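Local coordinates for penicillin-binding protein 1A (Mycobacterium tuberculosis, PDB 5CXW) that builds and cross-links cell-wall peptidoglycan, its penicillin-sensitive transpeptidase domain being the part caught here acylated by penicillin V, at residues 89-101 / 293-307. Sequence-based numbering, arbitrary orientation.
With 35P ((2R,4S)-5,5-dimethyl-2-{(1R)-2-oxo-1-[(phenoxyacetyl)amino]ethyl}-1,3-thiazolidine-4-carboxylic acid), chain C; PEG (di(hydroxyethyl)ether), chain D.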
ATOM      1  N   ALA A  89       1.619  -0.862  11.861  1.00 16.99           N
ATOM      2  CA  ALA A  89       0.759  -1.216  10.748  1.00 15.82           C
ATOM      3  C   ALA A  89      -0.616  -0.544  10.809  1.00 15.58           C
ATOM      4  O   ALA A  89      -1.361  -0.600   9.824  1.00 15.33           O
ATOM      5  CB  ALA A  89       0.570  -2.745  10.645  1.00 15.73           C
ATOM      6  N   GLN A  90      -0.930   0.044  11.947  1.00 15.82           N
ATOM      7  CA  GLN A  90      -2.155   0.756  12.200  1.00 16.42           C
ATOM      8  C   GLN A  90      -1.985   2.256  12.330  1.00 16.34           C
ATOM      9  O   GLN A  90      -3.008   2.978  12.391  1.00 16.94           O
ATOM     10  CB  GLN A  90      -2.813   0.231  13.482  1.00 17.58           C
ATOM     11  CG  GLN A  90      -3.263  -1.220  13.382  1.00 17.59           C
ATOM     12  CD  GLN A  90      -4.444  -1.435  12.445  1.00 17.13           C
ATOM     13  OE1 GLN A  90      -5.313  -0.558  12.292  1.00 17.98           O
ATOM     14  NE2 GLN A  90      -4.491  -2.590  11.800  1.00 17.08           N
ATOM     15  N   ALA A  91      -0.740   2.729  12.323  1.00 16.15           N
ATOM     16  CA  ALA A  91      -0.449   4.147  12.496  1.00 16.28           C
ATOM     17  C   ALA A  91      -0.866   4.957  11.302  1.00 15.14           C
ATOM     18  O   ALA A  91      -0.771   4.485  10.150  1.00 14.78           O
ATOM     19  CB  ALA A  91       1.049   4.331  12.757  1.00 17.18           C
ATOM     20  N   GLY A  92      -1.363   6.171  11.509  1.00 14.77           N
ATOM     21  CA  GLY A  92      -1.602   7.048  10.325  1.00 14.06           C
ATOM     22  C   GLY A  92      -0.299   7.625   9.797  1.00 13.87           C
ATOM     23  O   GLY A  92       0.438   8.327  10.545  1.00 14.30           O
ATOM     24  N   LEU A  93       0.044   7.290   8.566  1.00 13.29           N
ATOM     25  CA  LEU A  93       1.309   7.613   7.985  1.00 13.14           C
ATOM     26  C   LEU A  93       1.162   8.298   6.630  1.00 12.70           C
ATOM     27  O   LEU A  93       0.347   7.888   5.831  1.00 12.09           O
ATOM     28  CB  LEU A  93       2.153   6.347   7.857  1.00 13.32           C
ATOM     29  CG  LEU A  93       2.532   5.632   9.159  1.00 14.37           C
ATOM     30  CD1 LEU A  93       3.140   4.246   8.895  1.00 14.93           C
ATOM     31  CD2 LEU A  93       3.500   6.501   9.980  1.00 14.93           C
ATOM     32  N   GLN A  94       2.042   9.256   6.327  1.00 12.54           N
ATOM     33  CA  GLN A  94       2.101   9.785   4.963  1.00 11.99           C
ATOM     34  C   GLN A  94       2.670   8.727   4.034  1.00 11.50           C
ATOM     35  O   GLN A  94       3.640   8.035   4.383  1.00 12.17           O
ATOM     36  CB  GLN A  94       2.970  11.058   4.863  1.00 12.44           C
ATOM     37  CG  GLN A  94       2.442  12.169   5.767  1.00 13.34           C
ATOM     38  CD  GLN A  94       3.254  13.409   5.577  1.00 13.56           C
ATOM     39  OE1 GLN A  94       4.445  13.396   5.823  1.00 14.19           O
ATOM     40  NE2 GLN A  94       2.635  14.473   5.134  1.00 13.99           N
ATOM     41  N   THR A  95       2.063   8.591   2.872  1.00 10.92           N
ATOM     42  CA  THR A  95       2.410   7.540   1.882  1.00 10.62           C
ATOM     43  C   THR A  95       3.319   7.972   0.750  1.00 10.73           C
ATOM     44  O   THR A  95       3.839   7.100  -0.022  1.00 10.68           O
ATOM     45  CB  THR A  95       1.107   6.982   1.270  1.00 10.49           C
ATOM     46  OG1 THR A  95       0.350   8.073   0.750  1.00 10.11           O
ATOM     47  CG2 THR A  95       0.328   6.269   2.330  1.00 11.00           C
ATOM     48  N   GLY A  96       3.484   9.307   0.585  1.00 10.63           N
ATOM     49  CA  GLY A  96       4.279   9.821  -0.482  1.00 11.03           C
ATOM     50  C   GLY A  96       3.758   9.305  -1.811  1.00 10.83           C
ATOM     51  O   GLY A  96       2.553   9.143  -1.991  1.00 10.65           O
ATOM     52  N   SER A  97       4.689   9.028  -2.721  1.00 11.22           N
ATOM     53  CA  SER A  97       4.353   8.712  -4.103  1.00 11.82           C
ATOM     54  C   SER A  97       3.629   7.395  -4.275  1.00 11.04           C
ATOM     55  O   SER A  97       3.132   7.137  -5.379  1.00 11.00           O
ATOM     56  CB  SER A  97       5.591   8.670  -4.950  1.00 12.34           C
ATOM     57  OG  SER A  97       6.207   9.972  -5.018  1.00 13.52           O
ATOM     58  N   SER A  98       3.518   6.574  -3.233  1.00 10.69           N
ATOM     59  CA  SER A  98       2.758   5.340  -3.371  1.00 10.61           C
ATOM     60  C   SER A  98       1.278   5.650  -3.581  1.00 10.35           C
ATOM     61  O   SER A  98       0.518   4.793  -4.060  1.00 10.56           O
ATOM     62  CB  SER A  98       2.991   4.389  -2.208  1.00 11.07           C
ATOM     63  OG  SER A  98       2.547   4.894  -0.969  1.00 11.10           O
ATOM     64  N   PHE A  99       0.866   6.886  -3.250  1.00 10.08           N
ATOM     65  CA  PHE A  99      -0.519   7.268  -3.400  1.00 10.00           C
ATOM     66  C   PHE A  99      -0.843   7.669  -4.856  1.00  9.77           C
ATOM     67  O   PHE A  99      -2.054   7.766  -5.221  1.00  9.60           O
ATOM     68  CB  PHE A  99      -0.864   8.431  -2.475  1.00 10.17           C
ATOM     69  CG  PHE A  99      -2.215   8.272  -1.832  1.00 10.26           C
ATOM     70  CD1 PHE A  99      -2.387   7.313  -0.869  1.00 10.47           C
ATOM     71  CD2 PHE A  99      -3.297   9.037  -2.203  1.00 10.48           C
ATOM     72  CE1 PHE A  99      -3.595   7.098  -0.293  1.00 10.65           C
ATOM     73  CE2 PHE A  99      -4.527   8.839  -1.581  1.00 10.73           C
ATOM     74  CZ  PHE A  99      -4.672   7.868  -0.649  1.00 10.60           C
ATOM     75  N   LYS A 100       0.184   7.847  -5.716  1.00  9.76           N
ATOM     76  CA  LYS A 100      -0.063   8.271  -7.076  1.00 10.15           C
ATOM     77  C   LYS A 100      -0.958   7.306  -7.859  1.00 10.24           C
ATOM     78  O   LYS A 100      -1.617   7.713  -8.835  1.00 10.56           O
ATOM     79  CB  LYS A 100       1.256   8.445  -7.881  1.00 10.56           C
ATOM     80  CG  LYS A 100       2.068   9.636  -7.436  1.00 11.38           C
ATOM     81  CD  LYS A 100       3.399   9.758  -8.138  1.00 11.55           C
ATOM     82  CE  LYS A 100       4.124  10.934  -7.550  1.00 12.47           C
ATOM     83  NZ  LYS A 100       5.452  10.980  -8.052  1.00 13.19           N
ATOM     84  N   VAL A 101      -0.894   6.025  -7.512  1.00 10.37           N
ATOM     85  CA  VAL A 101      -1.663   4.999  -8.225  1.00 10.86           C
ATOM     86  C   VAL A 101      -3.128   5.329  -8.168  1.00  9.97           C
ATOM     87  O   VAL A 101      -3.871   4.995  -9.085  1.00  9.63           O
ATOM     88  CB  VAL A 101      -1.391   3.539  -7.755  1.00 12.30           C
ATOM     89  CG1 VAL A 101       0.068   3.235  -7.822  1.00 12.42           C
ATOM     90  CG2 VAL A 101      -1.999   3.268  -6.385  1.00 12.85           C
ATOM     91  N   GLY A 293       7.442   4.865  -2.530  1.00  9.93           N
ATOM     92  CA  GLY A 293       7.193   6.224  -2.052  1.00  9.99           C
ATOM     93  C   GLY A 293       8.273   6.694  -1.112  1.00 10.32           C
ATOM     94  O   GLY A 293       8.805   5.884  -0.380  1.00 10.23           O
ATOM     95  N   THR A 294       8.564   7.992  -1.109  1.00 10.75           N
ATOM     96  CA  THR A 294       9.525   8.568  -0.172  1.00 11.11           C
ATOM     97  C   THR A 294       9.020   9.975   0.177  1.00 11.49           C
ATOM     98  O   THR A 294       8.804  10.781  -0.713  1.00 11.29           O
ATOM     99  CB  THR A 294      10.911   8.716  -0.792  1.00 11.88           C
ATOM    100  OG1 THR A 294      11.387   7.484  -1.379  1.00 11.82           O
ATOM    101  CG2 THR A 294      11.887   9.142   0.298  1.00 12.70           C
ATOM    102  N   THR A 295       8.726  10.198   1.455  1.00 11.56           N
ATOM    103  CA  THR A 295       8.273  11.528   1.932  1.00 12.04           C
ATOM    104  C   THR A 295       9.431  12.405   2.387  1.00 13.18           C
ATOM    105  O   THR A 295      10.499  11.933   2.809  1.00 13.14           O
ATOM    106  CB  THR A 295       7.236  11.418   3.039  1.00 12.13           C
ATOM    107  OG1 THR A 295       7.825  10.887   4.184  1.00 12.51           O
ATOM    108  CG2 THR A 295       6.111  10.482   2.674  1.00 12.04           C
ATOM    109  N   GLN A 296       9.183  13.706   2.317  1.00 13.42           N
ATOM    110  CA  GLN A 296      10.120  14.702   2.788  1.00 15.13           C
ATOM    111  C   GLN A 296      10.027  14.909   4.287  1.00 16.11           C
ATOM    112  O   GLN A 296       8.936  14.992   4.864  1.00 15.61           O
ATOM    113  CB  GLN A 296       9.796  16.052   2.099  1.00 15.75           C
ATOM    114  CG  GLN A 296      10.598  17.240   2.570  1.00 17.48           C
ATOM    115  CD  GLN A 296      10.275  18.463   1.721  1.00 18.62           C
ATOM    116  OE1 GLN A 296       9.137  18.611   1.208  1.00 19.13           O
ATOM    117  NE2 GLN A 296      11.246  19.390   1.615  1.00 19.60           N
ATOM    118  N   PHE A 297      11.195  15.085   4.909  1.00 17.21           N
ATOM    119  CA  PHE A 297      11.276  15.475   6.269  1.00 19.29           C
ATOM    120  C   PHE A 297      11.200  17.010   6.355  1.00 20.36           C
ATOM    121  O   PHE A 297      12.081  17.723   5.848  1.00 20.21           O
ATOM    122  CB  PHE A 297      12.571  14.977   6.944  1.00 21.23           C
ATOM    123  CG  PHE A 297      12.574  15.324   8.393  1.00 23.40           C
ATOM    124  CD1 PHE A 297      11.826  14.563   9.272  1.00 24.98           C
ATOM    125  CD2 PHE A 297      13.182  16.462   8.844  1.00 25.01           C
ATOM    126  CE1 PHE A 297      11.712  14.901  10.592  1.00 26.27           C
ATOM    127  CE2 PHE A 297      13.081  16.815  10.173  1.00 26.80           C
ATOM    128  CZ  PHE A 297      12.321  16.050  11.043  1.00 26.64           C
ATOM    129  N   GLY A 298      10.129  17.503   6.961  1.00 21.14           N
ATOM    130  CA  GLY A 298       9.939  18.977   7.068  1.00 23.53           C
ATOM    131  C   GLY A 298      10.091  19.722   5.734  1.00 24.64           C
ATOM    132  O   GLY A 298       9.473  19.385   4.707  1.00 23.81           O
ATOM    133  N   ASP A 299      10.916  20.759   5.765  1.00 27.46           N
ATOM    134  CA  ASP A 299      11.265  21.501   4.587  1.00 28.81           C
ATOM    135  C   ASP A 299      12.718  21.263   4.300  1.00 29.19           C
ATOM    136  O   ASP A 299      13.352  22.095   3.665  1.00 30.41           O
ATOM    137  CB  ASP A 299      10.964  23.005   4.809  1.00 32.86           C
ATOM    138  CG  ASP A 299      11.844  23.652   5.912  1.00 37.41           C
ATOM    139  OD1 ASP A 299      12.636  22.952   6.646  1.00 41.17           O
ATOM    140  OD2 ASP A 299      11.765  24.910   6.041  1.00 42.44           O
ATOM    141  N   THR A 300      13.254  20.113   4.753  1.00 28.28           N
ATOM    142  CA  THR A 300      14.671  19.792   4.588  1.00 27.02           C
ATOM    143  C   THR A 300      14.873  19.050   3.283  1.00 25.65           C
ATOM    144  O   THR A 300      13.931  18.788   2.544  1.00 25.71           O
ATOM    145  CB  THR A 300      15.171  18.931   5.740  1.00 27.11           C
ATOM    146  OG1 THR A 300      14.711  17.574   5.601  1.00 25.15           O
ATOM    147  CG2 THR A 300      14.728  19.509   7.115  1.00 28.63           C
ATOM    148  N   THR A 301      16.125  18.687   2.995  1.00 25.12           N
ATOM    149  CA  THR A 301      16.433  17.871   1.801  1.00 24.20           C
ATOM    150  C   THR A 301      16.369  16.350   2.077  1.00 22.46           C
ATOM    151  O   THR A 301      16.624  15.542   1.196  1.00 22.78           O
ATOM    152  CB  THR A 301      17.865  18.179   1.356  1.00 25.48           C
ATOM    153  OG1 THR A 301      18.751  17.829   2.413  1.00 26.85           O
ATOM    154  CG2 THR A 301      18.013  19.662   1.103  1.00 26.50           C
ATOM    155  N   ALA A 302      16.025  15.983   3.310  1.00 20.95           N
ATOM    156  CA  ALA A 302      16.070  14.611   3.783  1.00 19.74           C
ATOM    157  C   ALA A 302      14.668  13.948   3.822  1.00 18.04           C
ATOM    158  O   ALA A 302      13.645  14.618   3.598  1.00 17.30           O
ATOM    159  CB  ALA A 302      16.729  14.613   5.154  1.00 20.19           C
ATOM    160  N   ASN A 303      14.651  12.646   4.089  1.00 16.52           N
ATOM    161  CA  ASN A 303      13.469  11.784   3.938  1.00 15.82           C
ATOM    162  C   ASN A 303      12.871  11.485   5.304  1.00 15.55           C
ATOM    163  O   ASN A 303      13.596  11.523   6.282  1.00 15.95           O
ATOM    164  CB  ASN A 303      13.846  10.467   3.254  1.00 15.37           C
ATOM    165  CG  ASN A 303      14.390  10.704   1.847  1.00 15.75           C
ATOM    166  OD1 ASN A 303      14.119  11.751   1.234  1.00 15.84           O
ATOM    167  ND2 ASN A 303      15.137   9.736   1.337  1.00 15.31           N
ATOM    168  N   LYS A 304      11.601  11.126   5.347  1.00 14.47           N
ATOM    169  CA  LYS A 304      10.915  10.844   6.571  1.00 14.90           C
ATOM    170  C   LYS A 304      10.314   9.464   6.618  1.00 14.63           C
ATOM    171  O   LYS A 304      10.524   8.744   7.585  1.00 15.53           O
ATOM    172  CB  LYS A 304       9.837  11.888   6.859  1.00 15.18           C
ATOM    173  CG  LYS A 304       9.107  11.661   8.185  1.00 15.89           C
ATOM    174  CD  LYS A 304       8.288  12.868   8.613  1.00 16.51           C
ATOM    175  CE  LYS A 304       7.071  13.102   7.703  1.00 15.92           C
ATOM    176  NZ  LYS A 304       5.917  12.132   7.906  1.00 15.31           N
ATOM    177  N   ASP A 305       9.597   9.090   5.572  1.00 13.38           N
ATOM    178  CA  ASP A 305       8.944   7.792   5.458  1.00 13.04           C
ATOM    179  C   ASP A 305       9.327   7.196   4.116  1.00 12.58           C
ATOM    180  O   ASP A 305       9.458   7.903   3.116  1.00 12.90           O
ATOM    181  CB  ASP A 305       7.415   7.850   5.450  1.00 13.06           C
ATOM    182  CG  ASP A 305       6.830   8.700   6.544  1.00 13.31           C
ATOM    183  OD1 ASP A 305       6.719   9.914   6.357  1.00 14.06           O
ATOM    184  OD2 ASP A 305       6.477   8.115   7.610  1.00 13.73           O
ATOM    185  N   ALA A 306       9.505   5.897   4.088  1.00 12.12           N
ATOM    186  CA  ALA A 306       9.886   5.197   2.882  1.00 11.76           C
ATOM    187  C   ALA A 306       8.995   4.010   2.697  1.00 11.14           C
ATOM    188  O   ALA A 306       8.771   3.265   3.637  1.00 11.46           O
ATOM    189  CB  ALA A 306      11.336   4.814   2.962  1.00 12.23           C
ATOM    190  N   TRP A 307       8.458   3.823   1.497  1.00 10.46           N
ATOM    191  CA  TRP A 307       7.491   2.807   1.210  1.00 10.28           C
ATOM    192  C   TRP A 307       7.798   1.948  -0.028  1.00  9.95           C
ATOM    193  O   TRP A 307       8.295   2.465  -1.050  1.00  9.48           O
ATOM    194  CB  TRP A 307       6.145   3.451   0.877  1.00 10.25           C
ATOM    195  CG  TRP A 307       5.419   4.133   1.985  1.00 10.57           C
ATOM    196  CD1 TRP A 307       5.682   5.381   2.516  1.00 10.83           C
ATOM    197  CD2 TRP A 307       4.337   3.580   2.734  1.00 10.46           C
ATOM    198  NE1 TRP A 307       4.767   5.639   3.549  1.00 10.90           N
ATOM    199  CE2 TRP A 307       3.911   4.576   3.661  1.00 10.91           C
ATOM    200  CE3 TRP A 307       3.629   2.362   2.669  1.00 10.60           C
ATOM    201  CZ2 TRP A 307       2.853   4.383   4.510  1.00 11.16           C
ATOM    202  CZ3 TRP A 307       2.535   2.163   3.529  1.00 10.75           C
ATOM    203  CH2 TRP A 307       2.167   3.175   4.455  1.00 11.28           C
TER
HETATM  204  C24 35P C 702      11.622  16.505  -1.391  1.00 22.91           C
HETATM  205  C23 35P C 702      12.552  17.062  -0.519  1.00 23.35           C
HETATM  206  C22 35P C 702      13.203  16.268   0.398  1.00 21.66           C
HETATM  207  C21 35P C 702      12.959  14.904   0.465  1.00 21.04           C
HETATM  208  C20 35P C 702      12.046  14.328  -0.392  1.00 22.38           C
HETATM  209  C19 35P C 702      11.376  15.136  -1.341  1.00 21.95           C
HETATM  210  O1  35P C 702      10.466  14.630  -2.238  1.00 21.08           O
HETATM  211  C2  35P C 702      10.375  13.218  -2.398  1.00 17.88           C
HETATM  212  C3  35P C 702       9.551  12.921  -3.620  1.00 16.93           C
HETATM  213  O18 35P C 702       9.496  13.732  -4.534  1.00 15.90           O
HETATM  214  N4  35P C 702       8.953  11.739  -3.601  1.00 15.36           N
HETATM  215  C5  35P C 702       8.170  11.264  -4.730  1.00 15.65           C
HETATM  216  C6  35P C 702       7.205  10.278  -4.211  1.00 15.22           C
HETATM  217  O17 35P C 702       7.314   9.664  -3.129  1.00 14.58           O
HETATM  218  C8  35P C 702       9.023  10.559  -5.874  1.00 16.87           C
HETATM  219  N7  35P C 702       8.869   9.177  -5.523  1.00 17.04           N
HETATM  220  S11 35P C 702      10.712  10.819  -5.947  1.00 19.18           S
HETATM  221  C10 35P C 702      11.242   9.248  -5.449  1.00 16.79           C
HETATM  222  C12 35P C 702      12.379   9.359  -4.434  1.00 16.87           C
HETATM  223  C15 35P C 702      11.746   8.391  -6.579  1.00 17.24           C
HETATM  224  C9  35P C 702       9.995   8.656  -4.783  1.00 15.60           C
HETATM  225  C13 35P C 702       9.853   7.171  -4.655  1.00 15.30           C
HETATM  226  O14 35P C 702       9.163   6.592  -5.550  1.00 15.63           O
HETATM  227  O16 35P C 702      10.378   6.630  -3.659  1.00 14.40           O
HETATM  228  O2  PEG D 703       3.877  14.028   9.010  1.00 29.86           O
HETATM  229  C3  PEG D 703       2.864  13.912  10.000  1.00 29.52           C
HETATM  230  C4  PEG D 703       1.914  12.833   9.564  1.00 28.64           C
HETATM  231  O4  PEG D 703       0.768  13.467   9.033  1.00 35.10           O
HETATM  232  O   HOH W   1       4.193   9.855   8.210  1.00 14.67           O
HETATM  233  O   HOH W   2       6.174  14.938   4.431  1.00 18.51           O
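The backbone carbonyl of Q94 takes up the indole N-H of W307: NE1 lies 2.8 Å from O, in the carbonyl plane and on a lone pair, although the bond is bent (139° at the hydrogen). A tryptophan suits this buried place because its one polar atom is satisfied there while the ring stays apolar, with CB of L93 at its edge and CA of T95 over one face; CG2 of T95 adds an off-centre CH-pi contact. The amide N-H of Q94 goes to a water that in turn donates a hydrogen bond to OD2 of D305. The Q94 side chain, extended beyond CG, lets OE1 accept from K304 NZ (2.8 Å), tilted from the carbonyl plane. That ammonium also salt-bridges D305, whose OD1 receives it on the syn lone pair and T295 OG1, 2.6 Å away, on the anti one. In this transpeptidase active site, the segment with the probable SxxK motif (S97, K100) meets edge strand 289-296, whose sequence fits a K(T/S)G motif. G96, at positive phi, and G293 bring only backbone, and CA of S97 and CA of G293 approach to 4.3 Å. S97 OG is covalently bonded to C6 of opened penicillin V, consistent with its inferred role as acyl-ester nucleophile. The acyl oxygen O17 sits in an oxyanion hole of two backbone amides, S97 N at 2.7 Å and T294 N at 2.9 Å, the latter nearly straight at 176°. T294 OG1 donates to carboxylate O16.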